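Local coordinates for hypothetical protein Atu2684 (Agrobacterium tumefaciens, PDB 2AXO) that is of unknown function but belongs to the DUF1223 family of the thioredoxin clan and carries a disulfide in a CxxC motif, at residues E47-Q52 and L76-D81; F179-T184 and Y199-Y204. One frame throughout, in Å; residues are numbered along the deposited sequence.

In the fold
Contacts 1 and 2 lie one after the other along the chain, with centres about 10 Å apart. Contact 1 pairs two parallel strands of the thioredoxin-like sheet. Contact 2 joins the two strands of a long hairpin, at a corner. They meet where strand 74-79 is bonded by the hairpin: Ser77 N lies 2.9 Å from His201 O, and Ser77 O lies 2.8 Å from Val203 N, both probable hydrogen bonds. His79 CE1 also packs on Ser202 OG at 3.1 Å. Residues 47-52 lead directly toward the disulfide Cys54-Cys57, and Thr50 packs on Cys57. From contact 2, Tyr199 reaches Gln52 and stacks edge-to-face with His79.

Contact 1 of 2, residues E47-Q52 and L76-D81; sequences ELFTSQ and LSYHVD
Strands 45-50 and 74-79 are the parallel pair of a beta-alpha-beta unit, joined through helix 58-70. Leu48 accepts and donates between them: Leu48 N bonds Leu76 O, and Tyr78 N bonds Leu48 O at 2.7 Å, almost straight at 178°. Thr50 continues the pattern, with Thr50 N on Tyr78 O and Val80 N on Thr50 O at 2.9 Å. On one face of the sheet the Phe49 and Tyr78 side chains lie side by side, pointing the same way. In both, CG is anti to the carbonyl carbon (chi1 -66° in Phe49), which aligns their CB-CG bonds. Their rings are near parallel (14°) but slid apart, with Tyr78 CD1 over the rim of one Phe49 face; Phe49 CD2 rests on Tyr78 CB at 3.6 Å. Beyond them, Tyr78 OH gives a weak hydrogen bond to Glu47 OE2 at 2.7 Å. Glu47 OE2 also forms a salt bridge with Arg100, which would favour a charged carboxylate in this buried place. On the other face, Thr50 CG2 sits over the centre of the His79 ring, 4.2 Å from its centroid. Thr50 OG1 is hydrogen-bonded to Asp61 OD1 of helix 58-70. Next to Thr50, one water links Ser51 OG to Val80 O, while Ser51 OG also bonds Gly53 N. The paired strands and the following CxxC disulfide, Cys54-Cys57, are characteristic of a thioredoxin-like fold.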
loop_
_atom_site.group_PDB
_atom_site.type_symbol
_atom_site.label_atom_id
_atom_site.label_comp_id
_atom_site.label_asym_id
_atom_site.label_seq_id
_atom_site.Cartn_x
_atom_site.Cartn_y
_atom_site.Cartn_z
ATOM N N GLU A 47 -16.347 -5.627 -4.588
ATOM C CA GLU A 47 -15.447 -5.496 -3.459
ATOM C C GLU A 47 -14.872 -4.098 -3.448
ATOM O O GLU A 47 -14.087 -3.730 -4.319
ATOM C CB GLU A 47 -14.323 -6.521 -3.564
ATOM C CG GLU A 47 -14.804 -7.941 -3.398
ATOM C CD GLU A 47 -13.710 -8.952 -3.643
ATOM O OE1 GLU A 47 -13.305 -9.104 -4.812
ATOM O OE2 GLU A 47 -13.253 -9.571 -2.659
ATOM N N LEU A 48 -15.275 -3.320 -2.453
ATOM C CA LEU A 48 -14.823 -1.944 -2.327
ATOM C C LEU A 48 -13.692 -1.777 -1.328
ATOM O O LEU A 48 -13.783 -2.234 -0.186
ATOM C CB LEU A 48 -16.002 -1.070 -1.893
ATOM C CG LEU A 48 -15.708 0.376 -1.495
ATOM C CD1 LEU A 48 -15.391 1.200 -2.736
ATOM C CD2 LEU A 48 -16.919 0.948 -0.769
ATOM N N PHE A 49 -12.617 -1.128 -1.765
ATOM C CA PHE A 49 -11.493 -0.848 -0.885
ATOM C C PHE A 49 -11.666 0.619 -0.536
ATOM O O PHE A 49 -11.712 1.486 -1.412
ATOM C CB PHE A 49 -10.169 -1.139 -1.591
ATOM C CG PHE A 49 -9.986 -2.598 -1.889
ATOM C CD1 PHE A 49 -10.560 -3.167 -3.024
ATOM C CD2 PHE A 49 -9.358 -3.431 -0.966
ATOM C CE1 PHE A 49 -10.517 -4.549 -3.232
ATOM C CE2 PHE A 49 -9.310 -4.810 -1.164
ATOM C CZ PHE A 49 -9.892 -5.371 -2.298
ATOM N N THR A 50 -11.786 0.880 0.761
ATOM C CA THR A 50 -12.055 2.221 1.254
ATOM C C THR A 50 -11.379 2.436 2.602
ATOM O O THR A 50 -10.579 1.620 3.034
ATOM C CB THR A 50 -13.588 2.384 1.418
ATOM O OG1 THR A 50 -13.903 3.684 1.928
ATOM C CG2 THR A 50 -14.127 1.311 2.365
ATOM N N SER A 51 -11.703 3.547 3.255
ATOM C CA SER A 51 -11.154 3.862 4.570
ATOM C C SER A 51 -11.834 5.107 5.113
ATOM O O SER A 51 -12.221 5.995 4.353
ATOM C CB SER A 51 -9.642 4.103 4.503
ATOM O OG SER A 51 -9.154 4.515 5.772
ATOM N N GLN A 52 -11.985 5.183 6.427
ATOM C CA GLN A 52 -12.619 6.357 6.989
ATOM C C GLN A 52 -11.654 7.535 6.896
ATOM O O GLN A 52 -12.068 8.691 6.962
ATOM C CB GLN A 52 -13.042 6.117 8.438
ATOM C CG GLN A 52 -11.963 6.338 9.472
ATOM C CD GLN A 52 -12.547 6.650 10.837
ATOM O OE1 GLN A 52 -13.054 7.749 11.077
ATOM N NE2 GLN A 52 -12.495 5.676 11.734
ATOM N N LEU A 76 -18.967 -6.236 -0.546
ATOM C CA LEU A 76 -18.004 -6.296 0.541
ATOM C C LEU A 76 -17.197 -5.018 0.625
ATOM O O LEU A 76 -16.849 -4.426 -0.395
ATOM C CB LEU A 76 -17.042 -7.454 0.317
ATOM C CG LEU A 76 -17.674 -8.845 0.331
ATOM C CD1 LEU A 76 -16.698 -9.835 -0.259
ATOM C CD2 LEU A 76 -18.050 -9.231 1.759
ATOM N N SER A 77 -16.894 -4.605 1.847
ATOM C CA SER A 77 -16.092 -3.415 2.066
ATOM C C SER A 77 -14.800 -3.810 2.783
ATOM O O SER A 77 -14.838 -4.407 3.860
ATOM C CB SER A 77 -16.860 -2.404 2.914
ATOM O OG SER A 77 -16.052 -1.278 3.180
ATOM N N TYR A 78 -13.664 -3.497 2.165
ATOM C CA TYR A 78 -12.359 -3.793 2.750
ATOM C C TYR A 78 -11.660 -2.499 3.148
ATOM O O TYR A 78 -11.167 -1.770 2.287
ATOM C CB TYR A 78 -11.445 -4.520 1.760
ATOM C CG TYR A 78 -11.914 -5.888 1.328
ATOM C CD1 TYR A 78 -12.830 -6.033 0.288
ATOM C CD2 TYR A 78 -11.422 -7.040 1.941
ATOM C CE1 TYR A 78 -13.244 -7.293 -0.132
ATOM C CE2 TYR A 78 -11.832 -8.306 1.530
ATOM C CZ TYR A 78 -12.740 -8.425 0.494
ATOM O OH TYR A 78 -13.155 -9.668 0.083
ATOM N N HIS A 79 -11.603 -2.212 4.442
ATOM C CA HIS A 79 -10.933 -1.001 4.897
ATOM C C HIS A 79 -9.422 -1.190 4.836
ATOM O O HIS A 79 -8.879 -2.102 5.460
ATOM C CB HIS A 79 -11.361 -0.656 6.325
ATOM C CG HIS A 79 -12.753 -0.112 6.422
ATOM N ND1 HIS A 79 -13.871 -0.871 6.153
ATOM C CD2 HIS A 79 -13.206 1.121 6.754
ATOM C CE1 HIS A 79 -14.954 -0.130 6.316
ATOM N NE2 HIS A 79 -14.578 1.082 6.680
ATOM N N VAL A 80 -8.753 -0.328 4.073
ATOM C CA VAL A 80 -7.299 -0.390 3.920
ATOM C C VAL A 80 -6.599 0.349 5.058
ATOM O O VAL A 80 -7.182 1.227 5.691
ATOM C CB VAL A 80 -6.859 0.208 2.565
ATOM C CG1 VAL A 80 -7.425 -0.634 1.434
ATOM C CG2 VAL A 80 -7.333 1.654 2.444
ATOM N N ASP A 81 -5.344 -0.002 5.320
ATOM C CA ASP A 81 -4.622 0.632 6.415
ATOM C C ASP A 81 -3.741 1.813 6.034
ATOM O O ASP A 81 -3.214 2.496 6.910
ATOM C CB ASP A 81 -3.773 -0.413 7.155
ATOM C CG ASP A 81 -2.626 -0.941 6.313
ATOM O OD1 ASP A 81 -2.561 -0.626 5.105
ATOM O OD2 ASP A 81 -1.784 -1.682 6.860
HETATM O O HOH W 1 -6.583 3.490 6.879
#

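Contact 2 of 2, residues F179-T184 and Y199-Y204; sequences FTREQT and YWHSVY
Phe179 and His201 stack face to face where the two strands of the hairpin turn a corner. Their ring centroids are 4.2 Å apart and their planes 22° apart. Phe179 CE2 lies over the centre of the imidazole, while His201 CG lies above the Phe179 ring nearer its rim. Phe179 CG stands between the backbone N and the carbonyl carbon (chi1 57°), which places it on the His201 side of CB. Arg181 runs beside His201, pointing the same way, and Arg181 NH1 donates to His201 NE2 at 3.0 Å. That bond is bent; the acceptor lies in the guanidinium plane, but the donor is tilted from the ring plane. His201 ND1 bonds Gly75 O, so both ring nitrogens are engaged. Trp200 meets Arg181 and Glu182. Its CZ3 lies over one face of the guanidinium, 3.5 Å from Arg181 NE, and the two planes are nearly perpendicular at 83°. Glu182 CB stands over the six-membered ring of Trp200, 3.5 Å from its centroid, and Glu182 CG lies over the same face nearer the rim. The backbone stays paired beyond the corner: Gln183 N bonds Tyr199 O at 2.9 Å, and Tyr199 N bonds Gln183 O. At the corner His201 N bonds Arg181 O instead. Water 2 bonds Thr180 OG1, Tyr199 O and Ser202 N, bridging both strands. With NE2 accepting from Arg181 and ND1 bonded to a carbonyl oxygen, His201 is probably neutral, its proton on ND1.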
loop_
_atom_site.group_PDB
_atom_site.type_symbol
_atom_site.label_atom_id
_atom_site.label_comp_id
_atom_site.label_asym_id
_atom_site.label_seq_id
_atom_site.Cartn_x
_atom_site.Cartn_y
_atom_site.Cartn_z
ATOM N N PHE A 179 -17.501 -10.462 7.730
ATOM C CA PHE A 179 -17.724 -9.038 7.918
ATOM C C PHE A 179 -18.756 -8.749 8.986
ATOM O O PHE A 179 -19.509 -9.633 9.416
ATOM C CB PHE A 179 -18.185 -8.382 6.605
ATOM C CG PHE A 179 -19.425 -8.998 6.021
ATOM C CD1 PHE A 179 -19.328 -9.930 4.990
ATOM C CD2 PHE A 179 -20.689 -8.666 6.515
ATOM C CE1 PHE A 179 -20.469 -10.527 4.457
ATOM C CE2 PHE A 179 -21.840 -9.256 5.993
ATOM C CZ PHE A 179 -21.730 -10.189 4.959
ATOM N N THR A 180 -18.760 -7.499 9.430
ATOM C CA THR A 180 -19.740 -7.039 10.388
ATOM C C THR A 180 -20.820 -6.509 9.455
ATOM O O THR A 180 -20.523 -6.023 8.367
ATOM C CB THR A 180 -19.193 -5.889 11.275
ATOM O OG1 THR A 180 -18.696 -4.826 10.444
ATOM C CG2 THR A 180 -18.069 -6.398 12.168
ATOM N N ARG A 181 -22.072 -6.640 9.863
ATOM C CA ARG A 181 -23.183 -6.177 9.049
ATOM C C ARG A 181 -23.134 -4.657 8.930
ATOM O O ARG A 181 -23.042 -4.109 7.831
ATOM C CB ARG A 181 -24.487 -6.638 9.693
ATOM C CG ARG A 181 -25.740 -6.068 9.091
ATOM C CD ARG A 181 -25.933 -6.497 7.657
ATOM N NE ARG A 181 -27.319 -6.279 7.264
ATOM C CZ ARG A 181 -27.766 -6.356 6.021
ATOM N NH1 ARG A 181 -26.929 -6.646 5.029
ATOM N NH2 ARG A 181 -29.049 -6.143 5.776
ATOM N N GLU A 182 -23.191 -3.980 10.072
ATOM C CA GLU A 182 -23.126 -2.525 10.111
ATOM C C GLU A 182 -22.310 -2.098 11.324
ATOM O O GLU A 182 -22.557 -2.559 12.432
ATOM C CB GLU A 182 -24.525 -1.919 10.204
ATOM C CG GLU A 182 -24.511 -0.403 10.171
ATOM C CD GLU A 182 -24.947 0.218 11.477
ATOM O OE1 GLU A 182 -26.163 0.187 11.771
ATOM O OE2 GLU A 182 -24.075 0.733 12.211
ATOM N N GLN A 183 -21.337 -1.225 11.118
ATOM C CA GLN A 183 -20.521 -0.772 12.232
ATOM C C GLN A 183 -20.395 0.743 12.210
ATOM O O GLN A 183 -20.104 1.337 11.173
ATOM C CB GLN A 183 -19.134 -1.417 12.169
ATOM C CG GLN A 183 -18.365 -1.366 13.477
ATOM C CD GLN A 183 -17.101 -2.200 13.435
ATOM O OE1 GLN A 183 -17.127 -3.365 13.035
ATOM N NE2 GLN A 183 -15.987 -1.613 13.857
ATOM N N THR A 184 -20.627 1.369 13.358
ATOM C CA THR A 184 -20.530 2.819 13.446
ATOM C C THR A 184 -19.214 3.222 14.084
ATOM O O THR A 184 -18.744 2.574 15.020
ATOM C CB THR A 184 -21.685 3.413 14.277
ATOM O OG1 THR A 184 -21.676 2.835 15.588
ATOM C CG2 THR A 184 -23.018 3.134 13.608
ATOM N N TYR A 199 -20.615 2.087 8.423
ATOM C CA TYR A 199 -20.025 1.313 7.337
ATOM C C TYR A 199 -20.706 -0.043 7.302
ATOM O O TYR A 199 -21.065 -0.583 8.344
ATOM C CB TYR A 199 -18.522 1.145 7.562
ATOM C CG TYR A 199 -17.751 2.426 7.367
ATOM C CD1 TYR A 199 -17.412 2.869 6.090
ATOM C CD2 TYR A 199 -17.384 3.212 8.459
ATOM C CE1 TYR A 199 -16.724 4.065 5.907
ATOM C CE2 TYR A 199 -16.698 4.411 8.284
ATOM C CZ TYR A 199 -16.373 4.828 7.011
ATOM O OH TYR A 199 -15.687 6.004 6.836
ATOM N N TRP A 200 -20.881 -0.589 6.102
ATOM C CA TRP A 200 -21.553 -1.875 5.942
ATOM C C TRP A 200 -20.675 -2.938 5.304
ATOM O O TRP A 200 -19.860 -2.640 4.434
ATOM C CB TRP A 200 -22.824 -1.702 5.102
ATOM C CG TRP A 200 -23.877 -0.877 5.785
ATOM C CD1 TRP A 200 -23.875 0.476 5.967
ATOM C CD2 TRP A 200 -25.048 -1.370 6.440
ATOM N NE1 TRP A 200 -24.975 0.856 6.699
ATOM C CE2 TRP A 200 -25.712 -0.259 7.002
ATOM C CE3 TRP A 200 -25.604 -2.646 6.606
ATOM C CZ2 TRP A 200 -26.900 -0.385 7.727
ATOM C CZ3 TRP A 200 -26.786 -2.772 7.326
ATOM C CH2 TRP A 200 -27.421 -1.644 7.876
ATOM N N HIS A 201 -20.865 -4.177 5.750
ATOM C CA HIS A 201 -20.127 -5.332 5.257
ATOM C C HIS A 201 -18.606 -5.162 5.298
ATOM O O HIS A 201 -17.898 -5.559 4.374
ATOM C CB HIS A 201 -20.616 -5.695 3.844
ATOM C CG HIS A 201 -22.008 -6.255 3.816
ATOM N ND1 HIS A 201 -22.492 -7.008 2.768
ATOM C CD2 HIS A 201 -23.009 -6.193 4.729
ATOM C CE1 HIS A 201 -23.728 -7.393 3.039
ATOM N NE2 HIS A 201 -24.065 -6.913 4.221
ATOM N N SER A 202 -18.126 -4.578 6.394
ATOM C CA SER A 202 -16.704 -4.350 6.620
ATOM C C SER A 202 -16.016 -5.674 6.948
ATOM O O SER A 202 -16.237 -6.265 8.010
ATOM C CB SER A 202 -16.500 -3.358 7.772
ATOM O OG SER A 202 -17.023 -2.083 7.452
ATOM N N VAL A 203 -15.182 -6.134 6.021
ATOM C CA VAL A 203 -14.463 -7.394 6.177
ATOM C C VAL A 203 -13.343 -7.308 7.214
ATOM O O VAL A 203 -12.511 -6.404 7.165
ATOM C CB VAL A 203 -13.875 -7.832 4.819
ATOM C CG1 VAL A 203 -13.081 -9.123 4.970
ATOM C CG2 VAL A 203 -15.005 -8.021 3.810
ATOM N N TYR A 204 -13.328 -8.253 8.150
ATOM C CA TYR A 204 -12.293 -8.267 9.179
ATOM C C TYR A 204 -11.425 -9.518 9.139
ATOM O O TYR A 204 -10.456 -9.630 9.890
ATOM C CB TYR A 204 -12.905 -8.120 10.571
ATOM C CG TYR A 204 -13.837 -9.235 10.969
ATOM C CD1 TYR A 204 -15.209 -9.135 10.745
ATOM C CD2 TYR A 204 -13.351 -10.381 11.594
ATOM C CE1 TYR A 204 -16.078 -10.147 11.141
ATOM C CE2 TYR A 204 -14.208 -11.400 11.991
ATOM C CZ TYR A 204 -15.571 -11.276 11.766
ATOM O OH TYR A 204 -16.421 -12.273 12.182
HETATM O O HOH W 2 -19.438 -2.947 8.562
#